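Local coordinates for protein 3-isopropylmalate dehydratase small subunit (Campylobacter jejuni, PDB 3Q3W) that forms the small subunit of isopropylmalate isomerase, which interconverts 2-isopropylmalate and 3-isopropylmalate by way of 2-isopropylmaleate, at residues H170-C173 with L174-L178; I103-P106 with S107-D110; I111-N114 with N115-N119. All coordinates share one frame; numbering follows the deposited sequence. Where two conformers were deposited one is given.

Contact 1 of 3, residues H170-C173 with L174-L178; sequences HRIC and LLEGL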
ATOM      1  N   HIS A 170      -7.928  14.392   7.004  1.00 35.60           N
ATOM      2  CA  HIS A 170      -7.599  13.335   6.030  1.00 34.52           C
ATOM      3  C   HIS A 170      -8.683  12.277   6.013  1.00 33.26           C
ATOM      4  O   HIS A 170      -9.050  11.779   4.960  1.00 31.22           O
ATOM      5  CB  HIS A 170      -6.263  12.674   6.343  1.00 34.77           C
ATOM      6  CG  HIS A 170      -5.092  13.536   6.029  1.00 40.14           C
ATOM      7  ND1 HIS A 170      -5.001  14.255   4.855  1.00 46.25           N
ATOM      8  CD2 HIS A 170      -3.960  13.796   6.722  1.00 44.90           C
ATOM      9  CE1 HIS A 170      -3.869  14.935   4.850  1.00 48.54           C
ATOM     10  NE2 HIS A 170      -3.215  14.668   5.968  1.00 47.65           N
ATOM     11  N   ARG A 171      -9.192  11.948   7.201  1.00 33.78           N
ATOM     12  CA  ARG A 171     -10.179  10.888   7.330  1.00 33.33           C
ATOM     13  C   ARG A 171     -11.461  11.273   6.657  1.00 32.51           C
ATOM     14  O   ARG A 171     -12.009  10.475   5.918  1.00 31.48           O
ATOM     15  CB  ARG A 171     -10.451  10.546   8.780  1.00 33.83           C
ATOM     16  CG  ARG A 171     -11.721   9.710   9.033  1.00 35.48           C
ATOM     17  CD  ARG A 171     -11.610   9.044  10.408  1.00 36.83           C
ATOM     18  NE  ARG A 171     -12.817   8.377  10.889  1.00 37.61           N
ATOM     19  CZ  ARG A 171     -13.834   8.954  11.527  1.00 40.63           C
ATOM     20  NH1 ARG A 171     -13.880  10.260  11.726  1.00 42.40           N
ATOM     21  NH2 ARG A 171     -14.849   8.204  11.956  1.00 43.64           N
ATOM     22  N   ILE A 172     -11.935  12.484   6.896  1.00 33.30           N
ATOM     23  CA  ILE A 172     -13.197  12.867   6.302  1.00 33.60           C
ATOM     24  C   ILE A 172     -13.076  12.986   4.793  1.00 32.73           C
ATOM     25  O   ILE A 172     -14.020  12.630   4.115  1.00 32.74           O
ATOM     26  CB  ILE A 172     -13.833  14.129   6.939  1.00 35.85           C
ATOM     27  CG1 ILE A 172     -15.347  14.199   6.636  1.00 36.86           C
ATOM     28  CG2 ILE A 172     -13.133  15.430   6.481  1.00 33.21           C
ATOM     29  CD1 ILE A 172     -16.296  13.027   7.225  1.00 39.41           C
ATOM     30  N   CYS A 173     -11.950  13.498   4.285  1.00 31.73           N
ATOM     31  CA  CYS A 173     -11.685  13.466   2.840  1.00 32.54           C
ATOM     32  C   CYS A 173     -11.808  12.043   2.284  1.00 31.64           C
ATOM     33  O   CYS A 173     -12.525  11.855   1.323  1.00 33.75           O
ATOM     34  CB  CYS A 173     -10.330  14.089   2.497  1.00 31.94           C
ATOM     35  SG  CYS A 173     -10.240  15.896   2.795  1.00 35.32           S
ATOM     36  N   LEU A 174     -11.173  11.043   2.906  1.00 31.00           N
ATOM     37  CA  LEU A 174     -11.251   9.664   2.420  0.60 30.11           C
ATOM     38  C   LEU A 174     -12.678   9.129   2.538  1.00 31.00           C
ATOM     39  O   LEU A 174     -13.182   8.518   1.617  1.00 30.88           O
ATOM     40  CB  LEU A 174     -10.302   8.746   3.198  0.60 30.11           C
ATOM     41  CG  LEU A 174      -8.797   8.977   2.993  0.60 30.28           C
ATOM     42  CD1 LEU A 174      -7.972   8.304   4.077  0.60 30.65           C
ATOM     43  CD2 LEU A 174      -8.391   8.466   1.670  0.60 29.70           C
ATOM     44  N   LEU A 175     -13.333   9.366   3.681  1.00 32.11           N
ATOM     45  CA  LEU A 175     -14.715   8.901   3.838  1.00 34.16           C
ATOM     46  C   LEU A 175     -15.700   9.489   2.805  1.00 35.33           C
ATOM     47  O   LEU A 175     -16.597   8.808   2.321  1.00 35.67           O
ATOM     48  CB  LEU A 175     -15.246   9.181   5.275  1.00 35.54           C
ATOM     49  CG  LEU A 175     -14.578   8.476   6.465  1.00 34.95           C
ATOM     50  CD1 LEU A 175     -15.142   9.069   7.761  1.00 34.59           C
ATOM     51  CD2 LEU A 175     -14.751   6.926   6.460  1.00 33.54           C
ATOM     52  N   GLU A 176     -15.544  10.758   2.463  1.00 36.51           N
ATOM     53  CA  GLU A 176     -16.437  11.382   1.495  1.00 37.78           C
ATOM     54  C   GLU A 176     -15.841  11.458   0.087  1.00 38.19           C
ATOM     55  O   GLU A 176     -16.490  11.947  -0.824  1.00 39.29           O
ATOM     56  CB  GLU A 176     -16.821  12.783   1.993  1.00 39.80           C
ATOM     57  CG  GLU A 176     -17.522  12.794   3.329  1.00 41.66           C
ATOM     58  CD  GLU A 176     -18.929  12.251   3.228  1.00 47.55           C
ATOM     59  OE1 GLU A 176     -19.616  12.653   2.272  1.00 51.22           O
ATOM     60  OE2 GLU A 176     -19.354  11.427   4.084  1.00 52.08           O
ATOM     61  N   GLY A 177     -14.614  10.989  -0.091  1.00 38.09           N
ATOM     62  CA  GLY A 177     -13.928  11.067  -1.385  1.00 39.45           C
ATOM     63  C   GLY A 177     -13.805  12.512  -1.844  1.00 42.15           C
ATOM     64  O   GLY A 177     -14.182  12.847  -2.971  1.00 42.51           O
ATOM     65  N   LEU A 178     -13.281  13.355  -0.953  1.00 44.35           N
ATOM     66  CA  LEU A 178     -13.095  14.777  -1.216  1.00 47.22           C
ATOM     67  C   LEU A 178     -11.646  15.075  -1.575  1.00 48.67           C
ATOM     68  O   LEU A 178     -10.722  14.733  -0.829  1.00 47.73           O
ATOM     69  CB  LEU A 178     -13.488  15.596   0.002  1.00 48.32           C
ATOM     70  CG  LEU A 178     -14.927  15.444   0.493  1.00 49.46           C
ATOM     71  CD1 LEU A 178     -15.077  16.101   1.862  1.00 50.49           C
ATOM     72  CD2 LEU A 178     -15.934  15.990  -0.508  1.00 48.76           C
TER
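Cys173 and Leu178 meet where helix 168-176 closes in a Schellman motif. The evidence is twofold: Gly177 has left helical geometry with a positive phi of 59°, and Leu178 N reaches back five residues to Cys173 O at 2.8 Å. The companion bond of the motif, Gly177 N to Leu174 O, is weak. One turn earlier the backbone is regular, and Leu175 N gives Arg171 O a nearly straight bond of 2.8 Å.

Two side-chain pairs, Arg171 with Leu175 and Ile172 with Glu176, follow the i to i+4 spacing of the helix. In Arg171, CG stands opposite the backbone N (chi1 165°) and the chain stays extended out to NE, which carries it past Leu175. There CD1 of Leu175 touches CG of Arg171 at 3.7 Å and also lies 3.9 Å above the guanidinium plane, over its centre. The same methyl thus packs on both the aliphatic stem and one flat face of the head group. The rotation of that head is fixed by outside acceptors, since NE bonds to Leu150 O and NH2 to Leu151 O. Ile172 and Glu176 run side by side in the same direction, CD1 of Ile172 lying 4.1 Å from CG of Glu176, whereas Ile172 crosses Leu175 at about a right angle.

On another side of the turn His170 touches Leu117 of helix 110-118. Leu174 approaches the same leucine, tentatively, since its side chain has two conformers. This side of the turn therefore faces another helix. At the helix end, beyond the glycine, the chain folds back over the cysteine, and Cys173 SG packs against CB of Leu178 at 4.3 Å.

Contact 2 of 3, residues I103-P106 with S107-D110; sequences IIAP and SFAD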
ATOM      1  N   ILE A 103      -2.114   0.584   3.033  1.00 25.71           N
ATOM      2  CA  ILE A 103      -0.862  -0.002   3.474  1.00 27.36           C
ATOM      3  C   ILE A 103      -0.816   0.013   5.004  1.00 29.51           C
ATOM      4  O   ILE A 103      -1.115   1.028   5.614  1.00 29.92           O
ATOM      5  CB  ILE A 103       0.326   0.761   2.928  1.00 26.53           C
ATOM      6  CG1 ILE A 103       0.274   0.792   1.386  1.00 27.27           C
ATOM      7  CG2 ILE A 103       1.619   0.154   3.440  1.00 29.18           C
ATOM      8  CD1 ILE A 103       1.090   1.918   0.822  1.00 27.40           C
ATOM      9  N   ILE A 104      -0.461  -1.119   5.605  1.00 29.73           N
ATOM     10  CA  ILE A 104      -0.266  -1.254   7.027  1.00 30.54           C
ATOM     11  C   ILE A 104       1.239  -1.331   7.251  1.00 32.78           C
ATOM     12  O   ILE A 104       1.923  -2.162   6.633  1.00 32.40           O
ATOM     13  CB  ILE A 104      -0.984  -2.535   7.532  1.00 31.93           C
ATOM     14  CG1 ILE A 104      -2.491  -2.400   7.300  1.00 28.80           C
ATOM     15  CG2 ILE A 104      -0.696  -2.801   9.026  1.00 32.92           C
ATOM     16  CD1 ILE A 104      -3.251  -3.644   7.460  1.00 29.66           C
ATOM     17  N   ALA A 105       1.786  -0.456   8.084  1.00 33.11           N
ATOM     18  CA  ALA A 105       3.211  -0.482   8.416  1.00 35.55           C
ATOM     19  C   ALA A 105       3.361   0.142   9.794  1.00 38.27           C
ATOM     20  O   ALA A 105       2.416   0.739  10.276  1.00 40.06           O
ATOM     21  CB  ALA A 105       4.028   0.316   7.403  1.00 34.04           C
ATOM     22  N   PRO A 106       4.541   0.027  10.422  1.00 40.14           N
ATOM     23  CA  PRO A 106       4.746   0.681  11.714  1.00 42.78           C
ATOM     24  C   PRO A 106       4.915   2.212  11.595  1.00 43.52           C
ATOM     25  O   PRO A 106       4.590   2.943  12.522  1.00 44.81           O
ATOM     26  CB  PRO A 106       6.050   0.046  12.233  1.00 44.74           C
ATOM     27  CG  PRO A 106       6.410  -1.045  11.261  1.00 42.32           C
ATOM     28  CD  PRO A 106       5.747  -0.689   9.983  1.00 40.35           C
ATOM     29  N   SER A 107       5.423   2.669  10.446  1.00 42.00           N
ATOM     30  CA  SER A 107       5.607   4.067  10.161  1.00 41.32           C
ATOM     31  C   SER A 107       5.703   4.303   8.632  1.00 39.35           C
ATOM     32  O   SER A 107       5.891   3.375   7.859  1.00 36.02           O
ATOM     33  CB  SER A 107       6.846   4.582  10.847  1.00 43.41           C
ATOM     34  OG  SER A 107       7.972   3.852  10.431  1.00 44.05           O
ATOM     35  N   PHE A 108       5.541   5.570   8.242  1.00 39.20           N
ATOM     36  CA  PHE A 108       5.589   6.002   6.848  1.00 37.91           C
ATOM     37  C   PHE A 108       6.405   7.265   6.802  1.00 39.06           C
ATOM     38  O   PHE A 108       6.311   8.106   7.703  1.00 40.81           O
ATOM     39  CB  PHE A 108       4.194   6.341   6.329  1.00 36.42           C
ATOM     40  CG  PHE A 108       3.299   5.180   6.219  1.00 35.89           C
ATOM     41  CD1 PHE A 108       3.240   4.455   5.028  1.00 32.85           C
ATOM     42  CD2 PHE A 108       2.503   4.790   7.287  1.00 36.01           C
ATOM     43  CE1 PHE A 108       2.425   3.380   4.914  1.00 33.45           C
ATOM     44  CE2 PHE A 108       1.697   3.699   7.176  1.00 33.29           C
ATOM     45  CZ  PHE A 108       1.646   2.992   5.989  1.00 35.17           C
ATOM     46  N   ALA A 109       7.191   7.403   5.742  1.00 38.16           N
ATOM     47  CA  ALA A 109       7.889   8.619   5.480  1.00 38.79           C
ATOM     48  C   ALA A 109       6.845   9.731   5.380  1.00 39.21           C
ATOM     49  O   ALA A 109       5.836   9.584   4.709  1.00 37.43           O
ATOM     50  CB  ALA A 109       8.696   8.520   4.212  1.00 37.05           C
ATOM     51  N   ASP A 110       7.094  10.834   6.073  1.00 41.09           N
ATOM     52  CA  ASP A 110       6.114  11.915   6.178  1.00 41.38           C
ATOM     53  C   ASP A 110       5.617  12.378   4.812  1.00 39.54           C
ATOM     54  O   ASP A 110       4.412  12.568   4.616  1.00 38.85           O
ATOM     55  CB  ASP A 110       6.710  13.121   6.921  1.00 44.26           C
ATOM     56  CG  ASP A 110       7.129  12.799   8.357  1.00 47.39           C
ATOM     57  OD1 ASP A 110       6.679  11.771   8.924  1.00 47.86           O
ATOM     58  OD2 ASP A 110       7.929  13.585   8.919  1.00 51.86           O
TER
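The turn leading from strand 102-105 into helix 110-118, the first connection of a beta-alpha-beta unit, is folded around the ring of Phe108, which packs back on Ile103 and Ala105. No hydrogen bond crosses between residues 103-106 and 107-110; the contact rests on apolar and CH-pi packing.

Ile103 and Ala105, two apart on the strand, direct their CB atoms to the same side, toward the turn, while Ile104 between them points away. Ala105 CB sits over one face of the Phe108 ring, 4.3 Å from the centroid and 27° off the normal, the geometry of a CH-pi contact. Ile103 meets the same ring differently. Its CG2 branch approaches CE1 of Phe108 at 3.6 Å, while its backbone O lies at the rim, near the ring plane, 3.4 Å from CZ of Phe108. That carbonyl therefore faces the ring's edge and not its pi cloud. One aromatic ring is thus met over a face by one strand residue and along its edge by another.

In Phe108, CG stands opposite its own carbonyl carbon (chi1 -67°), which sends the ring and CZ back toward the strand; the near-perpendicular chi2 (-91°) then sets the face turned to Ala105 CB. The other branch of Ile103, CG1, carries CD1 to Phe112 of the following helix. Around the ring, Thr123 and Glu125 of the neighbouring strand 122-125 and Lys113 of the helix add further contacts.

The chain turns at Pro106; Ser107 is already extended again. Ser107 OG is hydrogen-bonded to Asn81 N, which ties the turn to a second loop. Ala109 then takes the N-cap position of helix 110-118. A buried aromatic folded back on its preceding strand completes the strand-to-helix connection of this beta-alpha-beta crossover.

Contact 3 of 3, residues I111-N114 with N115-N119; sequences IFKN and NALGN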
ATOM      1  N   ILE A 111       6.525  12.574   3.873  1.00 38.74           N
ATOM      2  CA  ILE A 111       6.131  13.145   2.585  1.00 37.93           C
ATOM      3  C   ILE A 111       5.201  12.170   1.833  1.00 35.24           C
ATOM      4  O   ILE A 111       4.141  12.550   1.356  1.00 35.38           O
ATOM      5  CB  ILE A 111       7.349  13.499   1.710  1.00 38.17           C
ATOM      6  CG1 ILE A 111       8.139  14.669   2.332  1.00 42.81           C
ATOM      7  CG2 ILE A 111       6.875  13.904   0.321  1.00 37.96           C
ATOM      8  CD1 ILE A 111       9.435  14.979   1.615  1.00 43.36           C
ATOM      9  N   PHE A 112       5.578  10.901   1.787  1.00 34.34           N
ATOM     10  CA  PHE A 112       4.781   9.910   1.094  1.00 31.16           C
ATOM     11  C   PHE A 112       3.421   9.770   1.749  1.00 30.93           C
ATOM     12  O   PHE A 112       2.385   9.649   1.052  1.00 27.01           O
ATOM     13  CB  PHE A 112       5.511   8.555   1.088  1.00 31.04           C
ATOM     14  CG  PHE A 112       4.660   7.429   0.646  1.00 28.76           C
ATOM     15  CD1 PHE A 112       4.530   7.145  -0.695  1.00 27.30           C
ATOM     16  CD2 PHE A 112       3.918   6.674   1.580  1.00 30.77           C
ATOM     17  CE1 PHE A 112       3.757   6.097  -1.126  1.00 24.86           C
ATOM     18  CE2 PHE A 112       3.108   5.629   1.159  1.00 28.96           C
ATOM     19  CZ  PHE A 112       3.009   5.347  -0.196  1.00 25.89           C
ATOM     20  N   LYS A 113       3.399   9.782   3.090  1.00 31.22           N
ATOM     21  CA  LYS A 113       2.129   9.631   3.784  1.00 32.39           C
ATOM     22  C   LYS A 113       1.109  10.688   3.291  1.00 32.42           C
ATOM     23  O   LYS A 113      -0.045  10.345   2.986  1.00 31.40           O
ATOM     24  CB  LYS A 113       2.266   9.709   5.332  1.00 33.78           C
ATOM     25  CG  LYS A 113       0.924   9.356   5.998  1.00 35.34           C
ATOM     26  CD  LYS A 113       0.754   9.809   7.434  1.00 38.70           C
ATOM     27  CE  LYS A 113       1.693   9.136   8.353  1.00 38.96           C
ATOM     28  NZ  LYS A 113       1.417   9.727   9.686  1.00 40.67           N
ATOM     29  N   ASN A 114       1.532  11.944   3.231  1.00 33.68           N
ATOM     30  CA  ASN A 114       0.623  13.028   2.889  1.00 35.37           C
ATOM     31  C   ASN A 114       0.173  12.915   1.437  1.00 33.81           C
ATOM     32  O   ASN A 114      -0.996  13.062   1.141  1.00 32.87           O
ATOM     33  CB  ASN A 114       1.278  14.371   3.115  1.00 37.52           C
ATOM     34  CG  ASN A 114       0.290  15.515   3.036  1.00 42.54           C
ATOM     35  OD1 ASN A 114       0.355  16.309   2.119  1.00 47.46           O
ATOM     36  ND2 ASN A 114      -0.622  15.611   4.013  1.00 48.20           N
ATOM     37  N   ASN A 115       1.103  12.569   0.552  1.00 33.41           N
ATOM     38  CA  ASN A 115       0.754  12.326  -0.843  1.00 32.29           C
ATOM     39  C   ASN A 115      -0.168  11.159  -1.007  1.00 30.22           C
ATOM     40  O   ASN A 115      -1.068  11.199  -1.863  1.00 31.22           O
ATOM     41  CB  ASN A 115       1.997  12.097  -1.670  1.00 31.79           C
ATOM     42  CG  ASN A 115       2.839  13.350  -1.792  1.00 35.27           C
ATOM     43  OD1 ASN A 115       2.319  14.478  -1.651  1.00 37.47           O
ATOM     44  ND2 ASN A 115       4.142  13.171  -2.021  1.00 37.12           N
ATOM     45  N   ALA A 116       0.060  10.103  -0.235  1.00 27.59           N
ATOM     46  CA  ALA A 116      -0.762   8.925  -0.390  1.00 26.71           C
ATOM     47  C   ALA A 116      -2.185   9.245   0.051  1.00 27.53           C
ATOM     48  O   ALA A 116      -3.146   8.891  -0.629  1.00 28.07           O
ATOM     49  CB  ALA A 116      -0.194   7.740   0.392  1.00 24.37           C
ATOM     50  N   LEU A 117      -2.307   9.873   1.209  1.00 29.54           N
ATOM     51  CA  LEU A 117      -3.596  10.257   1.777  1.00 31.40           C
ATOM     52  C   LEU A 117      -4.313  11.206   0.840  1.00 32.45           C
ATOM     53  O   LEU A 117      -5.518  11.073   0.627  1.00 31.79           O
ATOM     54  CB  LEU A 117      -3.421  10.916   3.154  1.00 32.84           C
ATOM     55  CG  LEU A 117      -3.011   9.892   4.224  1.00 33.72           C
ATOM     56  CD1 LEU A 117      -2.617  10.640   5.534  1.00 36.11           C
ATOM     57  CD2 LEU A 117      -4.139   8.837   4.454  1.00 29.99           C
ATOM     58  N   GLY A 118      -3.553  12.107   0.232  1.00 33.02           N
ATOM     59  CA  GLY A 118      -4.083  12.953  -0.843  1.00 35.01           C
ATOM     60  C   GLY A 118      -4.648  12.201  -2.048  1.00 34.59           C
ATOM     61  O   GLY A 118      -5.512  12.714  -2.760  1.00 35.14           O
ATOM     62  N   ASN A 119      -4.201  10.973  -2.264  1.00 34.57           N
ATOM     63  CA  ASN A 119      -4.600  10.222  -3.431  1.00 34.31           C
ATOM     64  C   ASN A 119      -5.501   9.090  -3.064  1.00 33.62           C
ATOM     65  O   ASN A 119      -5.754   8.204  -3.881  1.00 34.21           O
ATOM     66  CB  ASN A 119      -3.377   9.739  -4.212  1.00 33.36           C
ATOM     67  CG  ASN A 119      -2.768  10.832  -5.073  1.00 39.67           C
ATOM     68  OD1 ASN A 119      -3.062  10.922  -6.274  1.00 47.59           O
ATOM     69  ND2 ASN A 119      -1.954  11.703  -4.470  1.00 47.57           N
TER
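Asn115 lies beside Ile111 one turn along helix 110-118, the two side chains pointing the same way and ND2 of Asn115 passing 3.7 Å from CG2 of Ile111. The backbone beneath them is plainly alpha-helical: Asn115 N donates to Ile111 O at 3.1 Å, with an N-H...O angle of 172° and the donor in the carbonyl plane. The amide also has a weak hydrogen bond from ND2 to Ser87 OG.

Ala116 comes next, on the buried side. Its N bonds to Phe112 O, and its CB lies over one face of the Phe112 ring, 3.9 Å above the plane and displaced toward the rim, near CE2 and CZ. With Ala116 CB 4.2 Å from the Phe112 ring centroid and close to the ring normal, this is a CH-pi contact. In Phe112, chi1 (168°) lays the ring alongside the next turn, and the near-perpendicular chi2 turns a face to Ala116 CB. The ring also has an edge-to-face contact with Phe82.

Leu117 runs alongside Lys113 in the same direction, its CD1 3.8 Å from CG of the lysine. Only the aliphatic part of Lys113 serves here: the chain bends at its third torsion, and NZ forms a salt bridge with Glu125 of strand 122-125.

Gly118 N reaches Asn114 O at 2.9 Å. Asn119 follows the helix and sends its side chain back along it: ND2 donates to Asn115 O at 2.8 Å with an N-H...O angle of 168°, while its backbone N bonds to Ala116 O. The amide thus takes up the Asn115 carbonyl near the helix end.

Helix 110-118, with Asn119 following it, is the helix of the beta-alpha-beta unit that joins strands 102-105 and 122-125.

Contacts 2 and 3 are consecutive parts of one beta-alpha-beta unit, their centres about 11 Å apart, and they meet through Phe108 with Lys113 and Ile103 with Phe112. Contact 1 belongs to the last helix, 168-176, and reaches contact 3 by packing His170 on Asn114 and Leu117 and, tentatively, Leu174 on Leu117. The centre of contact 1 lies about 17 Å, that of contact 2 about 9 Å, from the centre of the chain. Contact 2 is buried and joined by aromatic and aliphatic groups without a hydrogen bond. Contacts 1 and 3 are partly buried helix turns laced by backbone bonds, but they end differently: a glycine-based Schellman motif in 170-178, an asparagine side-chain bond in 111-119.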